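Local coordinates for homoserine kinase (PDB 3HUL) that probably catalyses, as a GHMP-family kinase, the ATP-dependent phosphorylation of L-homoserine to O-phospho-L-homoserine on the pathway to threonine, at the interface of chains A and B. Numbering follows the deposited sequence. Chains: chain A/B, Homoserine kinase.

The interface of chains A and B. Residues chain A 18-19, 179, 184, 187-188, 215; chain B 181, 184-185, 188, 215.
The indole of A:Trp215 is covered towards the rim of both faces: CB of A:Phe18, from its own chain, and methyl CG2 of B:Val185, from the partner, lie over one, and A:Ala187 CB, also its own, lies 3.5 Å above the other, again off-centre. At its edge, in plane, sits the methyl of B:Ala184, while benzo atom CZ2 reaches B:Ser188 CB at 3.6 Å. The B:Phe181 ring turns its CE1-CZ edge to the CE2-CD2 rim of the A:Phe18 ring, planes 79° apart, CE1 lying 3.6 Å from A:Phe18 CE2. In plane near its CE2 lies the carbonyl carbon of A:Trp215. A:Asp19 OD1 sits over one face of A:Phe18, towards the rim. With CG anti to the backbone N (chi1 -176°), B:Phe181 reaches from its helix start across to chain A, between A:Phe18 and A:Leu179 CD1. B:Val185 wedges between the A:Phe18 and A:Trp215 rings, CG2 3.6 Å from A:Phe18 CD2 and CG1 towards A:Asp19 CB. Beside this apolar patch, a water links two backbone carbonyls, 2.6 Å from A:Phe18 O and 3.0 Å from B:Val185 O. Near the two-fold axis the A:Ala184 and B:Ala184 CB atoms stand 3.7 Å apart, and the A:Ser188 and B:Ser188 hydroxyls form a weak hydrogen bond. The symmetry sets B:Trp215 against A:Ala184 and A:Ser188. Helix 181-198 of chain A thus packs against 181-199 of chain B, flanked by the A:Phe18 and A:Trp215 loops, possibly supporting a dimer within the four-copy assembly.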
# COMPACT_ATOMS: atom_id res chain seq x y z
N PHE A 18 17.45 6.49 11.85
CA PHE A 18 18.89 6.32 12.00
C PHE A 18 19.36 4.91 11.67
O PHE A 18 18.83 3.93 12.21
CB PHE A 18 19.35 6.76 13.39
CG PHE A 18 20.84 6.94 13.49
CD1 PHE A 18 21.45 8.11 13.03
CD2 PHE A 18 21.64 5.92 14.01
CE1 PHE A 18 22.85 8.28 13.11
CE2 PHE A 18 23.03 6.07 14.08
CZ PHE A 18 23.64 7.25 13.64
N ASP A 19 20.34 4.81 10.77
CA ASP A 19 20.82 3.50 10.30
C ASP A 19 19.68 2.60 9.76
O ASP A 19 19.76 1.35 9.80
CB ASP A 19 21.63 2.76 11.38
CG ASP A 19 23.06 3.30 11.54
OD1 ASP A 19 23.47 4.24 10.81
OD2 ASP A 19 23.78 2.76 12.42
N LEU A 179 21.41 6.25 25.84
CA LEU A 179 20.25 7.13 25.81
C LEU A 179 19.25 6.72 26.88
O LEU A 179 19.05 5.53 27.13
CB LEU A 179 19.53 7.03 24.46
CG LEU A 179 20.20 7.50 23.18
CD1 LEU A 179 19.49 6.84 22.00
CD2 LEU A 179 20.20 9.02 23.06
N ALA A 184 14.71 6.96 23.67
CA ALA A 184 14.84 6.00 22.59
C ALA A 184 13.47 5.55 22.06
O ALA A 184 13.27 5.47 20.85
CB ALA A 184 15.67 4.80 23.03
N ALA A 187 11.96 8.39 20.05
CA ALA A 187 12.60 8.58 18.75
C ALA A 187 12.15 7.50 17.78
O ALA A 187 11.99 7.74 16.59
CB ALA A 187 14.10 8.56 18.88
N SER A 188 11.97 6.30 18.29
CA SER A 188 11.46 5.22 17.48
C SER A 188 10.07 5.56 16.97
O SER A 188 9.78 5.44 15.79
CB SER A 188 11.45 3.91 18.27
OG SER A 188 11.01 2.86 17.45
N TRP A 215 18.41 11.43 18.04
CA TRP A 215 19.29 10.27 18.20
C TRP A 215 20.70 10.50 18.81
O TRP A 215 21.17 11.63 18.94
CB TRP A 215 19.40 9.49 16.89
CG TRP A 215 18.19 8.65 16.61
CD1 TRP A 215 17.28 8.83 15.61
CD2 TRP A 215 17.74 7.50 17.34
NE1 TRP A 215 16.32 7.87 15.66
CE2 TRP A 215 16.57 7.04 16.72
CE3 TRP A 215 18.22 6.82 18.48
CZ2 TRP A 215 15.86 5.93 17.17
CZ3 TRP A 215 17.52 5.71 18.93
CH2 TRP A 215 16.35 5.28 18.28
N PHE B 181 23.33 3.22 23.01
CA PHE B 181 22.92 3.83 21.76
C PHE B 181 22.61 2.80 20.66
O PHE B 181 21.59 2.91 19.99
CB PHE B 181 24.01 4.79 21.27
CG PHE B 181 23.63 5.54 20.02
CD1 PHE B 181 24.03 5.07 18.77
CD2 PHE B 181 22.87 6.70 20.09
CE1 PHE B 181 23.68 5.76 17.61
CE2 PHE B 181 22.51 7.39 18.94
CZ PHE B 181 22.92 6.92 17.69
N ALA B 184 19.35 0.75 21.20
CA ALA B 184 18.24 1.65 20.95
C ALA B 184 17.92 1.75 19.45
O ALA B 184 16.78 1.54 19.04
CB ALA B 184 18.56 3.02 21.51
N VAL B 185 18.96 2.03 18.66
CA VAL B 185 18.89 2.17 17.21
C VAL B 185 18.34 0.92 16.57
O VAL B 185 17.50 1.00 15.68
CB VAL B 185 20.30 2.49 16.61
CG1 VAL B 185 20.37 2.19 15.11
CG2 VAL B 185 20.65 3.94 16.88
N SER B 188 14.56 0.50 17.30
CA SER B 188 13.77 1.39 16.45
C SER B 188 13.69 0.86 15.01
O SER B 188 12.62 0.81 14.41
CB SER B 188 14.39 2.78 16.45
OG SER B 188 13.55 3.69 15.77
N TRP B 215 13.08 -3.96 23.18
CA TRP B 215 12.86 -2.99 24.26
C TRP B 215 12.90 -3.63 25.66
O TRP B 215 13.30 -4.79 25.81
CB TRP B 215 11.55 -2.21 24.06
CG TRP B 215 11.48 -1.49 22.74
CD1 TRP B 215 10.71 -1.83 21.66
CD2 TRP B 215 12.23 -0.33 22.35
NE1 TRP B 215 10.93 -0.94 20.63
CE2 TRP B 215 11.86 -0.01 21.02
CE3 TRP B 215 13.19 0.48 22.99
CZ2 TRP B 215 12.40 1.08 20.33
CZ3 TRP B 215 13.73 1.56 22.29
CH2 TRP B 215 13.33 1.85 20.98
O HOH W 1 16.84 3.21 13.76